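4-hydroxybutyrate CoA-transferase (Porphyromonas gingivalis, PDB 3D3U) probably transfers coenzyme A between acyl-CoA thioesters and carboxylic acids such as acetate. Local coordinates at residues M248-I253 against Y278-N283; S193-R198 against V390-V395; Y141-A146 against G164-I169; E385-V390 against R397-T402. All coordinates share one frame; numbering follows the deposited sequence.

Contact 1 of 4, residues M248-I253 against Y278-N283; sequences MIRKGI and YDFVNN
With CG swung away from its own backbone N (chi1 174°), Phe280 sends its ring across to helix 243-251, where it reaches Ile249 and Arg250. On the facing helix, Ile249 has CG2 anti to the backbone N and CG1 beside it (chi1 -67°), and it is the CG2 methyl that approaches the ring. This methyl lies close to the ring plane, at the edge, with Ile249 CG2 3.9 Å from Phe280 CZ. Arg250 makes the second half of the contact, meeting the ring obliquely at CD1 and CE1. Its chain bends at chi2 and chi3 and runs past the phenylalanine in the opposite direction, bringing Arg250 CD to 4.0 Å from Phe280 CE1 and Arg250 NH1 to 3.5 Å from Phe280 CD1. The guanidinium plane stands 65° from the ring plane, so the two groups are not stacked. The arginine's polar partner is Glu276, one turn earlier on the phenylalanine's helix, which forms a salt bridge with NH2. The result illustrates how an aromatic ring at the surface can be met by a methyl group at its edge and by an arginine whose charge is paired next door. Helices 243-251 and 275-281 are successive beta-alpha-beta crossover helices: the first links parallel strands 235-237 and 266-268, and the second links 266-268 to 287-289, so the contact joins two consecutive connections of the large mixed sheet.

Contact 2 of 4, residues S193-R198 against V390-V395; sequences SDLELR and VTEYGV
Glu392 faces the first turns of helix 194-204, and its side chain can be traced outward against Leu195 and Arg198. Glu392 CB starts beside the helix, 4.3 Å from Arg198 CB and 4.2 Å from the carbonyl O of Leu195. CG then turns into the space between the backbone N and the carbonyl carbon (chi1 72°), and a further bend at chi2 lays the carboxylate alongside the leucine, the two side chains pointing the same way. Glu392 CD comes to 3.8 Å from Leu195 CD2, and the same methyl lies 3.5 Å from Glu392 OE1 and 4.0 Å from Glu392 OE2. The glutamate owes its position to a tight beta hairpin: Thr391 to Gly394 form a type I turn joining antiparallel strands 388-391 and 394-397, closed by Gly394 N bonded to Thr391 O and Thr391 N to Gly394 O. At its N-terminus the helix is capped by Ser193, whose OG accepts from Glu196 N at 3.2 Å. The polar tip of Glu392 is held from outside this pair of segments, OE1 being hydrogen-bonded to Ser359 OG. Arg198 makes no salt bridge with it, since Arg198 NH2 remains 6.4 Å from Glu392 OE1. Further along the same helix, Ile199, Asn202 and Cys203 pack against Val390.

Contact 3 of 4, residues Y141-A146 against G164-I169; sequences YTKAAA and GGENLI
An inverse gamma turn centred on Glu166 receives the side chain of Lys143, which arrives from helix 142-148 and crosses the glutamate at about a right angle. The lysine begins with CG anti to the backbone N (chi1 160°) and stays extended until chi4, where the chain bends to turn the ammonium group toward the acid. Its aliphatic portion lies against two backbone carbonyls, that of Glu166 in the turn and that of Leu168 just after it: Lys143 CD is 3.3 Å from Glu166 O, and Lys143 CE 3.4 Å from Leu168 O. At the end, Lys143 NZ and Glu166 OE1 form a long salt bridge of 3.6 Å. The stronger partner of NZ is Glu147, one turn further along the lysine's own helix, so the ammonium group is shared between two acids and probably stays charged. The turn itself is closed by a weak backbone bond from Asn167 N to Gly165 O. This is a surface contact in which one long side chain does nearly all the bridging. It ties helix 142-148, which precedes strand 151-157 of the six-stranded parallel sheet, to the link between the weakly bonded strand 164-165, which pairs with 287-289 at the edge of the other large sheet, and strand 168-170, paired antiparallel with 132-134.

Contact 4 of 4, residues E385-V390 against R397-T402; sequences EVDYVV and RLRGAT
Val386 opens the contact through its carbonyl O, which lies 3.4 Å from Leu398 CB. Asp387 supplies the main bond: Asp387 O accepts from Leu398 N at 2.8 Å with a nearly straight N-H...O angle of 166°, the donor standing well above the carbonyl plane. The same oxygen receives a second, weak bond from Arg399 N, so one carbonyl holds two successive amides just where the chain leaves strand 394-397. The Asp387 carboxylate only brushes the base of the arginine, with Asp387 OD1 3.9 Å from Arg399 CB; its salt bridge is with Lys346. Tyr388 pairs with Arg397 as an antiparallel non-hydrogen-bonded pair, both side chains rising from the same face and running side by side. Tyr388 CE2 sits 3.9 Å from Arg397 CB, while the guanidinium stands almost perpendicular to the ring (87°). Val389 comes next: with CG1 anti to the backbone N (chi1 -173°), Val389 CG2 is left beside that N, anti to the carbonyl carbon, and meets Leu398 CD1 at 4.0 Å. Beyond this, Leu398 to Ala401 form a type II turn with Gly400, at positive phi, in its third position. The contact takes in the last strand pair of a beta hairpin and the loop that follows: strand 388-391 lies between 352-356 and the edge strand 394-397, and Val389 and Leu398 together meet Leu410 of helix 403-413, which the turn leads into.

Overall arrangement
None of the four contacts is wholly buried: contacts 1 and 3 lie at the surface, while contacts 2 and 4 are partly buried. The latter two share Val390 and strand 388-391, and they touch where Val395 CG1 meets Tyr388 CD2; contact 2 joins the hairpin's turn to a helix, contact 4 its open end to a loop. Contact 3 reaches the same mixed sheet at the opposite edge strand, its centre about 36 Å from that of contact 4. Chemistry follows place: backbone hydrogen bonds cross only contact 4, a long salt bridge crosses contact 3, and contacts 1 and 2 bring side chains together, the polar ends of Arg250 and Glu392 being held from outside the segments, by a glutamate and a serine.

Contact 1 of 4, residues M248-I253 against Y278-N283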
loop_
_atom_site.group_PDB
_atom_site.type_symbol
_atom_site.label_atom_id
_atom_site.label_comp_id
_atom_site.label_asym_id
_atom_site.label_seq_id
_atom_site.Cartn_x
_atom_site.Cartn_y
_atom_site.Cartn_z
ATOM N N MET A 248 11.747 -12.590 -6.248
ATOM C CA MET A 248 11.832 -12.661 -7.638
ATOM C C MET A 248 12.930 -11.744 -8.111
ATOM O O MET A 248 13.525 -11.979 -9.169
ATOM C CB MET A 248 10.541 -12.170 -8.179
ATOM C CG MET A 248 9.437 -12.954 -7.735
ATOM S SD MET A 248 9.288 -14.465 -8.706
ATOM C CE MET A 248 8.480 -15.426 -7.310
ATOM N N ILE A 249 13.181 -10.664 -7.380
ATOM C CA ILE A 249 14.275 -9.822 -7.752
ATOM C C ILE A 249 15.455 -10.727 -7.639
ATOM O O ILE A 249 16.181 -10.874 -8.593
ATOM C CB ILE A 249 14.409 -8.627 -6.863
ATOM C CG1 ILE A 249 13.206 -7.716 -7.089
ATOM C CG2 ILE A 249 15.811 -7.950 -7.162
ATOM C CD1 ILE A 249 13.086 -6.565 -6.131
ATOM N N ARG A 250 15.556 -11.383 -6.494
ATOM C CA ARG A 250 16.547 -12.419 -6.240
ATOM C C ARG A 250 16.719 -13.465 -7.362
ATOM O O ARG A 250 17.821 -13.713 -7.777
ATOM C CB ARG A 250 16.219 -13.133 -4.944
ATOM C CG ARG A 250 17.346 -13.188 -4.040
ATOM C CD ARG A 250 17.377 -12.056 -3.104
ATOM N NE ARG A 250 16.965 -12.470 -1.784
ATOM C CZ ARG A 250 17.581 -12.116 -0.649
ATOM N NH1 ARG A 250 18.682 -11.323 -0.671
ATOM N NH2 ARG A 250 17.087 -12.567 0.511
ATOM N N LYS A 251 15.647 -14.071 -7.881
ATOM C CA LYS A 251 15.798 -15.121 -8.896
ATOM C C LYS A 251 16.183 -14.514 -10.220
ATOM O O LYS A 251 16.403 -15.216 -11.146
ATOM C CB LYS A 251 14.509 -15.940 -9.054
ATOM C CG LYS A 251 14.086 -16.830 -7.858
ATOM C CD LYS A 251 12.538 -16.990 -7.794
ATOM C CE LYS A 251 12.015 -18.392 -7.431
ATOM N NZ LYS A 251 12.701 -18.937 -6.231
ATOM N N GLY A 252 16.245 -13.205 -10.356
ATOM C CA GLY A 252 16.546 -12.635 -11.706
ATOM C C GLY A 252 15.327 -12.236 -12.573
ATOM O O GLY A 252 15.462 -11.536 -13.568
ATOM N N ILE A 253 14.127 -12.657 -12.182
ATOM C CA ILE A 253 12.904 -12.304 -12.877
ATOM C C ILE A 253 12.473 -10.848 -12.771
ATOM O O ILE A 253 12.141 -10.253 -13.792
ATOM C CB ILE A 253 11.799 -13.259 -12.474
ATOM C CG1 ILE A 253 12.253 -14.694 -12.780
ATOM C CG2 ILE A 253 10.528 -12.998 -13.211
ATOM C CD1 ILE A 253 12.908 -14.990 -14.260
ATOM N N TYR A 278 13.452 -6.279 5.301
ATOM C CA TYR A 278 14.050 -5.014 5.788
ATOM C C TYR A 278 15.508 -5.005 5.542
ATOM O O TYR A 278 15.993 -4.075 4.858
ATOM C CB TYR A 278 13.696 -4.664 7.228
ATOM C CG TYR A 278 12.189 -4.701 7.434
ATOM C CD1 TYR A 278 11.324 -4.261 6.435
ATOM C CD2 TYR A 278 11.617 -5.223 8.592
ATOM C CE1 TYR A 278 9.943 -4.337 6.572
ATOM C CE2 TYR A 278 10.208 -5.291 8.740
ATOM C CZ TYR A 278 9.381 -4.854 7.706
ATOM O OH TYR A 278 7.989 -4.891 7.805
ATOM N N ASP A 279 16.217 -6.041 5.978
ATOM C CA ASP A 279 17.628 -6.072 5.575
ATOM C C ASP A 279 17.965 -6.059 4.105
ATOM O O ASP A 279 19.025 -5.601 3.777
ATOM C CB ASP A 279 18.489 -7.188 6.199
ATOM C CG ASP A 279 18.193 -7.430 7.619
ATOM O OD1 ASP A 279 17.618 -6.529 8.245
ATOM O OD2 ASP A 279 18.458 -8.516 8.190
ATOM N N PHE A 280 17.125 -6.603 3.232
ATOM C CA PHE A 280 17.385 -6.551 1.774
ATOM C C PHE A 280 17.174 -5.126 1.231
ATOM O O PHE A 280 17.991 -4.598 0.416
ATOM C CB PHE A 280 16.445 -7.508 1.052
ATOM C CG PHE A 280 16.492 -7.459 -0.476
ATOM C CD1 PHE A 280 17.532 -8.094 -1.204
ATOM C CD2 PHE A 280 15.414 -6.896 -1.219
ATOM C CE1 PHE A 280 17.560 -8.099 -2.652
ATOM C CE2 PHE A 280 15.457 -6.923 -2.662
ATOM C CZ PHE A 280 16.556 -7.545 -3.362
ATOM N N VAL A 281 16.093 -4.476 1.649
ATOM C CA VAL A 281 15.860 -3.147 1.057
ATOM C C VAL A 281 16.773 -2.045 1.606
ATOM O O VAL A 281 16.967 -0.951 0.990
ATOM C CB VAL A 281 14.389 -2.763 1.096
ATOM C CG1 VAL A 281 13.572 -3.970 0.497
ATOM C CG2 VAL A 281 13.953 -2.294 2.547
ATOM N N ASN A 282 17.386 -2.335 2.743
ATOM C CA ASN A 282 18.233 -1.337 3.291
ATOM C C ASN A 282 19.347 -1.035 2.301
ATOM O O ASN A 282 20.038 -1.926 1.850
ATOM C CB ASN A 282 18.730 -1.828 4.608
ATOM C CG ASN A 282 19.443 -0.759 5.382
ATOM O OD1 ASN A 282 19.379 0.426 5.069
ATOM N ND2 ASN A 282 20.137 -1.179 6.427
ATOM N N ASN A 283 19.447 0.235 1.908
ATOM C CA ASN A 283 20.628 0.753 1.184
ATOM C C ASN A 283 20.739 -0.022 -0.071
ATOM O O ASN A 283 21.756 -0.632 -0.305
ATOM C CB ASN A 283 21.914 0.503 1.963
ATOM C CG ASN A 283 22.290 1.662 2.775
ATOM O OD1 ASN A 283 22.377 2.776 2.263
ATOM N ND2 ASN A 283 22.497 1.446 4.074
#

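Contact 2 of 4, residues S193-R198 against V390-V395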
loop_
_atom_site.group_PDB
_atom_site.type_symbol
_atom_site.label_atom_id
_atom_site.label_comp_id
_atom_site.label_asym_id
_atom_site.label_seq_id
_atom_site.Cartn_x
_atom_site.Cartn_y
_atom_site.Cartn_z
ATOM N N SER A 193 -1.302 -21.192 -1.318
ATOM C CA SER A 193 -2.365 -22.110 -0.846
ATOM C C SER A 193 -2.886 -22.870 -2.089
ATOM O O SER A 193 -2.688 -22.442 -3.242
ATOM C CB SER A 193 -3.542 -21.368 -0.269
ATOM O OG SER A 193 -4.589 -21.367 -1.214
ATOM N N ASP A 194 -3.563 -23.993 -1.865
ATOM C CA ASP A 194 -4.334 -24.692 -2.908
ATOM C C ASP A 194 -5.054 -23.717 -3.945
ATOM O O ASP A 194 -4.443 -23.321 -4.948
ATOM C CB ASP A 194 -5.360 -25.576 -2.170
ATOM C CG ASP A 194 -6.296 -24.740 -1.165
ATOM O OD1 ASP A 194 -7.586 -24.812 -1.272
ATOM O OD2 ASP A 194 -5.803 -23.985 -0.246
ATOM N N LEU A 195 -6.321 -23.327 -3.669
ATOM C CA LEU A 195 -7.161 -22.486 -4.545
ATOM C C LEU A 195 -6.309 -21.409 -5.055
ATOM O O LEU A 195 -6.153 -21.239 -6.260
ATOM C CB LEU A 195 -8.326 -21.805 -3.799
ATOM C CG LEU A 195 -9.729 -22.445 -3.713
ATOM C CD1 LEU A 195 -9.698 -23.616 -2.734
ATOM C CD2 LEU A 195 -10.916 -21.440 -3.316
ATOM N N GLU A 196 -5.716 -20.698 -4.108
ATOM C CA GLU A 196 -5.052 -19.459 -4.440
ATOM C C GLU A 196 -4.034 -19.549 -5.581
ATOM O O GLU A 196 -3.988 -18.712 -6.475
ATOM C CB GLU A 196 -4.416 -18.913 -3.205
ATOM C CG GLU A 196 -5.482 -18.217 -2.412
ATOM C CD GLU A 196 -4.992 -17.688 -1.110
ATOM O OE1 GLU A 196 -3.818 -18.002 -0.780
ATOM O OE2 GLU A 196 -5.802 -16.950 -0.453
ATOM N N LEU A 197 -3.247 -20.611 -5.518
ATOM C CA LEU A 197 -2.281 -20.954 -6.510
ATOM C C LEU A 197 -2.895 -21.092 -7.877
ATOM O O LEU A 197 -2.362 -20.542 -8.815
ATOM C CB LEU A 197 -1.597 -22.245 -6.072
ATOM C CG LEU A 197 -0.105 -21.975 -5.801
ATOM C CD1 LEU A 197 0.251 -20.508 -5.315
ATOM C CD2 LEU A 197 0.471 -23.019 -4.858
ATOM N N ARG A 198 -3.993 -21.830 -8.022
ATOM C CA ARG A 198 -4.608 -21.912 -9.356
ATOM C C ARG A 198 -4.961 -20.502 -9.794
ATOM O O ARG A 198 -4.781 -20.183 -10.971
ATOM C CB ARG A 198 -5.815 -22.855 -9.430
ATOM C CG ARG A 198 -5.418 -24.310 -9.711
ATOM C CD ARG A 198 -6.106 -25.311 -8.746
ATOM N NE ARG A 198 -7.522 -25.601 -9.109
ATOM C CZ ARG A 198 -8.498 -26.134 -8.318
ATOM N NH1 ARG A 198 -8.262 -26.453 -7.031
ATOM N NH2 ARG A 198 -9.723 -26.312 -8.841
ATOM N N VAL A 390 -10.493 -13.274 -12.738
ATOM C CA VAL A 390 -9.863 -14.585 -12.649
ATOM C C VAL A 390 -10.283 -15.221 -11.363
ATOM O O VAL A 390 -10.225 -14.567 -10.332
ATOM C CB VAL A 390 -8.334 -14.416 -12.595
ATOM C CG1 VAL A 390 -7.666 -15.746 -12.278
ATOM C CG2 VAL A 390 -7.782 -13.808 -13.864
ATOM N N THR A 391 -10.625 -16.494 -11.405
ATOM C CA THR A 391 -10.940 -17.282 -10.206
ATOM C C THR A 391 -10.224 -18.593 -10.332
ATOM O O THR A 391 -9.797 -18.991 -11.437
ATOM C CB THR A 391 -12.434 -17.551 -10.236
ATOM O OG1 THR A 391 -13.100 -16.481 -9.569
ATOM C CG2 THR A 391 -12.838 -18.752 -9.434
ATOM N N GLU A 392 -10.105 -19.335 -9.255
ATOM C CA GLU A 392 -9.647 -20.704 -9.481
ATOM C C GLU A 392 -10.298 -21.391 -10.690
ATOM O O GLU A 392 -9.755 -22.332 -11.181
ATOM C CB GLU A 392 -9.807 -21.603 -8.267
ATOM C CG GLU A 392 -11.222 -21.976 -7.943
ATOM C CD GLU A 392 -11.899 -21.009 -6.949
ATOM O OE1 GLU A 392 -12.901 -21.489 -6.199
ATOM O OE2 GLU A 392 -11.423 -19.800 -6.921
ATOM N N TYR A 393 -11.439 -20.949 -11.204
ATOM C CA TYR A 393 -12.029 -21.736 -12.281
ATOM C C TYR A 393 -11.733 -21.109 -13.583
ATOM O O TYR A 393 -12.209 -21.628 -14.609
ATOM C CB TYR A 393 -13.546 -21.944 -12.167
ATOM C CG TYR A 393 -13.852 -22.774 -10.999
ATOM C CD1 TYR A 393 -13.718 -24.177 -11.058
ATOM C CD2 TYR A 393 -14.185 -22.184 -9.788
ATOM C CE1 TYR A 393 -13.972 -24.989 -9.971
ATOM C CE2 TYR A 393 -14.398 -22.982 -8.663
ATOM C CZ TYR A 393 -14.290 -24.383 -8.772
ATOM O OH TYR A 393 -14.574 -25.154 -7.655
ATOM N N GLY A 394 -10.988 -20.015 -13.599
ATOM C CA GLY A 394 -10.528 -19.572 -14.921
ATOM C C GLY A 394 -10.761 -18.134 -15.167
ATOM O O GLY A 394 -11.005 -17.386 -14.199
ATOM N N VAL A 395 -10.700 -17.758 -16.451
ATOM C CA VAL A 395 -10.586 -16.351 -16.874
ATOM C C VAL A 395 -11.882 -15.832 -17.442
ATOM O O VAL A 395 -12.655 -16.601 -17.882
ATOM C CB VAL A 395 -9.485 -16.190 -17.875
ATOM C CG1 VAL A 395 -9.334 -14.744 -18.238
ATOM C CG2 VAL A 395 -8.128 -16.648 -17.264
#

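Contact 3 of 4, residues Y141-A146 against G164-I169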
loop_
_atom_site.group_PDB
_atom_site.type_symbol
_atom_site.label_atom_id
_atom_site.label_comp_id
_atom_site.label_asym_id
_atom_site.label_seq_id
_atom_site.Cartn_x
_atom_site.Cartn_y
_atom_site.Cartn_z
ATOM N N TYR A 141 1.764 8.674 2.446
ATOM C CA TYR A 141 1.116 9.994 2.786
ATOM C C TYR A 141 1.934 10.657 3.845
ATOM O O TYR A 141 1.700 11.835 4.222
ATOM C CB TYR A 141 -0.293 9.876 3.317
ATOM C CG TYR A 141 -0.378 9.139 4.631
ATOM C CD1 TYR A 141 -0.182 9.766 5.828
ATOM C CD2 TYR A 141 -0.766 7.832 4.692
ATOM C CE1 TYR A 141 -0.322 9.082 7.012
ATOM C CE2 TYR A 141 -0.916 7.165 5.912
ATOM C CZ TYR A 141 -0.691 7.798 7.027
ATOM O OH TYR A 141 -0.851 7.114 8.190
ATOM N N THR A 142 2.841 9.833 4.353
ATOM C CA THR A 142 3.645 10.245 5.404
ATOM C C THR A 142 4.672 11.318 4.982
ATOM O O THR A 142 5.016 12.161 5.776
ATOM C CB THR A 142 4.244 9.048 6.217
ATOM O OG1 THR A 142 5.615 9.344 6.452
ATOM C CG2 THR A 142 4.339 7.712 5.451
ATOM N N LYS A 143 5.164 11.375 3.774
ATOM C CA LYS A 143 6.105 12.427 3.545
ATOM C C LYS A 143 5.382 13.735 3.253
ATOM O O LYS A 143 5.879 14.857 3.627
ATOM C CB LYS A 143 6.968 12.068 2.387
ATOM C CG LYS A 143 7.683 13.171 1.713
ATOM C CD LYS A 143 8.771 12.593 0.904
ATOM C CE LYS A 143 9.908 13.567 0.729
ATOM N NZ LYS A 143 9.613 14.546 -0.330
ATOM N N ALA A 144 4.232 13.646 2.575
ATOM C CA ALA A 144 3.463 14.836 2.352
ATOM C C ALA A 144 3.061 15.477 3.672
ATOM O O ALA A 144 3.004 16.697 3.834
ATOM C CB ALA A 144 2.302 14.489 1.627
ATOM N N ALA A 145 2.714 14.663 4.630
ATOM C CA ALA A 145 2.328 15.163 5.952
ATOM C C ALA A 145 3.511 15.907 6.545
ATOM O O ALA A 145 3.339 17.089 6.922
ATOM C CB ALA A 145 1.917 13.989 6.852
ATOM N N ALA A 146 4.696 15.238 6.598
ATOM C CA ALA A 146 5.930 15.894 7.131
ATOM C C ALA A 146 6.127 17.251 6.467
ATOM O O ALA A 146 6.349 18.271 7.160
ATOM C CB ALA A 146 7.141 15.076 7.045
ATOM N N GLY A 164 15.803 5.064 -1.122
ATOM C CA GLY A 164 16.047 6.314 -1.835
ATOM C C GLY A 164 14.851 6.596 -2.654
ATOM O O GLY A 164 13.781 6.157 -2.280
ATOM N N GLY A 165 15.024 7.260 -3.790
ATOM C CA GLY A 165 13.906 7.879 -4.465
ATOM C C GLY A 165 13.542 9.174 -3.757
ATOM O O GLY A 165 14.368 9.785 -3.070
ATOM N N GLU A 166 12.319 9.641 -3.893
ATOM C CA GLU A 166 11.973 10.941 -3.286
ATOM C C GLU A 166 11.539 10.688 -1.877
ATOM O O GLU A 166 10.411 11.045 -1.513
ATOM C CB GLU A 166 10.759 11.502 -3.950
ATOM C CG GLU A 166 10.893 12.771 -4.684
ATOM C CD GLU A 166 9.496 13.359 -4.794
ATOM O OE1 GLU A 166 8.777 13.517 -3.730
ATOM O OE2 GLU A 166 9.090 13.611 -5.967
ATOM N N ASN A 167 12.434 10.093 -1.088
ATOM C CA ASN A 167 12.113 9.542 0.199
ATOM C C ASN A 167 12.978 10.126 1.295
ATOM O O ASN A 167 13.272 9.452 2.288
ATOM C CB ASN A 167 12.393 8.049 0.151
ATOM C CG ASN A 167 11.581 7.312 1.146
ATOM O OD1 ASN A 167 10.651 7.909 1.779
ATOM N ND2 ASN A 167 11.916 6.034 1.344
ATOM N N LEU A 168 13.444 11.354 1.154
ATOM C CA LEU A 168 14.398 11.867 2.142
ATOM C C LEU A 168 13.801 13.019 2.903
ATOM O O LEU A 168 12.888 13.677 2.399
ATOM C CB LEU A 168 15.679 12.334 1.477
ATOM C CG LEU A 168 16.745 11.300 1.181
ATOM C CD1 LEU A 168 16.161 9.933 0.834
ATOM C CD2 LEU A 168 17.694 11.862 0.085
ATOM N N ILE A 169 14.361 13.285 4.083
ATOM C CA ILE A 169 14.010 14.477 4.819
ATOM C C ILE A 169 15.210 14.969 5.619
ATOM O O ILE A 169 15.910 14.220 6.330
ATOM C CB ILE A 169 12.770 14.165 5.686
ATOM C CG1 ILE A 169 12.007 15.416 6.109
ATOM C CG2 ILE A 169 13.107 13.171 6.886
ATOM C CD1 ILE A 169 12.678 16.143 7.124
#

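Contact 4 of 4, residues E385-V390 against R397-T402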
loop_
_atom_site.group_PDB
_atom_site.type_symbol
_atom_site.label_atom_id
_atom_site.label_comp_id
_atom_site.label_asym_id
_atom_site.label_seq_id
_atom_site.Cartn_x
_atom_site.Cartn_y
_atom_site.Cartn_z
ATOM N N GLU A 385 -14.676 -0.397 -16.128
ATOM C CA GLU A 385 -13.590 -0.411 -15.144
ATOM C C GLU A 385 -12.547 -1.564 -15.540
ATOM O O GLU A 385 -11.461 -1.246 -16.076
ATOM C CB GLU A 385 -14.182 -0.515 -13.696
ATOM C CG GLU A 385 -14.175 0.739 -12.812
ATOM C CD GLU A 385 -14.282 2.098 -13.545
ATOM O OE1 GLU A 385 -14.933 2.131 -14.623
ATOM O OE2 GLU A 385 -13.734 3.160 -13.025
ATOM N N VAL A 386 -12.898 -2.855 -15.397
ATOM C CA VAL A 386 -11.927 -3.971 -15.374
ATOM C C VAL A 386 -11.878 -4.772 -16.679
ATOM O O VAL A 386 -12.900 -4.881 -17.360
ATOM C CB VAL A 386 -12.346 -4.863 -14.204
ATOM C CG1 VAL A 386 -11.293 -5.862 -13.806
ATOM C CG2 VAL A 386 -12.747 -3.954 -12.994
ATOM N N ASP A 387 -10.724 -5.338 -17.055
ATOM C CA ASP A 387 -10.644 -6.026 -18.379
ATOM C C ASP A 387 -10.700 -7.495 -18.250
ATOM O O ASP A 387 -11.220 -8.155 -19.105
ATOM C CB ASP A 387 -9.361 -5.702 -19.157
ATOM C CG ASP A 387 -8.975 -4.249 -19.094
ATOM O OD1 ASP A 387 -9.923 -3.427 -19.079
ATOM O OD2 ASP A 387 -7.764 -3.845 -19.024
ATOM N N TYR A 388 -10.110 -7.997 -17.189
ATOM C CA TYR A 388 -10.213 -9.408 -16.840
ATOM C C TYR A 388 -10.606 -9.708 -15.388
ATOM O O TYR A 388 -10.408 -8.892 -14.502
ATOM C CB TYR A 388 -8.902 -10.125 -17.075
ATOM C CG TYR A 388 -8.488 -10.010 -18.443
ATOM C CD1 TYR A 388 -7.513 -9.142 -18.799
ATOM C CD2 TYR A 388 -9.079 -10.787 -19.393
ATOM C CE1 TYR A 388 -7.126 -9.029 -20.068
ATOM C CE2 TYR A 388 -8.713 -10.697 -20.734
ATOM C CZ TYR A 388 -7.733 -9.805 -21.067
ATOM O OH TYR A 388 -7.372 -9.694 -22.404
ATOM N N VAL A 389 -11.140 -10.915 -15.178
ATOM C CA VAL A 389 -11.524 -11.409 -13.872
ATOM C C VAL A 389 -11.126 -12.862 -13.839
ATOM O O VAL A 389 -11.425 -13.619 -14.789
ATOM C CB VAL A 389 -13.056 -11.329 -13.680
ATOM C CG1 VAL A 389 -13.438 -11.666 -12.305
ATOM C CG2 VAL A 389 -13.514 -9.973 -13.974
ATOM N N VAL A 390 -10.493 -13.274 -12.738
ATOM C CA VAL A 390 -9.863 -14.585 -12.649
ATOM C C VAL A 390 -10.283 -15.221 -11.363
ATOM O O VAL A 390 -10.225 -14.567 -10.332
ATOM C CB VAL A 390 -8.334 -14.416 -12.595
ATOM C CG1 VAL A 390 -7.666 -15.746 -12.278
ATOM C CG2 VAL A 390 -7.782 -13.808 -13.864
ATOM N N ARG A 397 -13.061 -12.409 -19.899
ATOM C CA ARG A 397 -12.778 -11.154 -20.561
ATOM C C ARG A 397 -13.976 -10.272 -20.508
ATOM O O ARG A 397 -15.081 -10.667 -20.920
ATOM C CB ARG A 397 -12.376 -11.314 -22.017
ATOM C CG ARG A 397 -12.231 -9.962 -22.895
ATOM C CD ARG A 397 -11.619 -10.218 -24.338
ATOM N NE ARG A 397 -10.591 -11.263 -24.156
ATOM C CZ ARG A 397 -10.830 -12.594 -24.155
ATOM N NH1 ARG A 397 -9.845 -13.480 -23.893
ATOM N NH2 ARG A 397 -12.067 -13.034 -24.439
ATOM N N LEU A 398 -13.701 -9.049 -20.021
ATOM C CA LEU A 398 -14.665 -7.947 -19.932
ATOM C C LEU A 398 -14.476 -6.770 -20.935
ATOM O O LEU A 398 -15.483 -6.418 -21.631
ATOM C CB LEU A 398 -14.815 -7.442 -18.496
ATOM C CG LEU A 398 -15.293 -8.435 -17.420
ATOM C CD1 LEU A 398 -15.932 -7.745 -16.190
ATOM C CD2 LEU A 398 -16.232 -9.519 -17.950
ATOM N N ARG A 399 -13.262 -6.172 -21.042
ATOM C CA ARG A 399 -13.131 -5.146 -22.095
ATOM C C ARG A 399 -13.752 -5.735 -23.393
ATOM O O ARG A 399 -13.359 -6.849 -23.853
ATOM C CB ARG A 399 -11.717 -4.525 -22.327
ATOM C CG ARG A 399 -11.747 -3.054 -23.014
ATOM C CD ARG A 399 -12.560 -2.875 -24.487
ATOM N NE ARG A 399 -12.072 -1.692 -25.247
ATOM C CZ ARG A 399 -11.244 -1.705 -26.302
ATOM N NH1 ARG A 399 -10.863 -2.878 -26.855
ATOM N NH2 ARG A 399 -10.803 -0.513 -26.761
ATOM N N GLY A 400 -14.747 -5.002 -23.920
ATOM C CA GLY A 400 -15.387 -5.346 -25.159
ATOM C C GLY A 400 -16.463 -6.417 -25.034
ATOM O O GLY A 400 -16.623 -7.239 -25.939
ATOM N N ALA A 401 -17.216 -6.438 -23.936
ATOM C CA ALA A 401 -18.264 -7.472 -23.791
ATOM C C ALA A 401 -19.686 -6.861 -23.626
ATOM O O ALA A 401 -19.813 -5.832 -22.934
ATOM C CB ALA A 401 -17.883 -8.436 -22.616
ATOM N N THR A 402 -20.737 -7.448 -24.241
ATOM C CA THR A 402 -22.139 -7.007 -23.928
ATOM C C THR A 402 -22.547 -7.282 -22.501
ATOM O O THR A 402 -22.113 -8.239 -21.901
ATOM C CB THR A 402 -23.222 -7.704 -24.747
ATOM O OG1 THR A 402 -22.640 -8.808 -25.437
ATOM C CG2 THR A 402 -23.880 -6.785 -25.831
#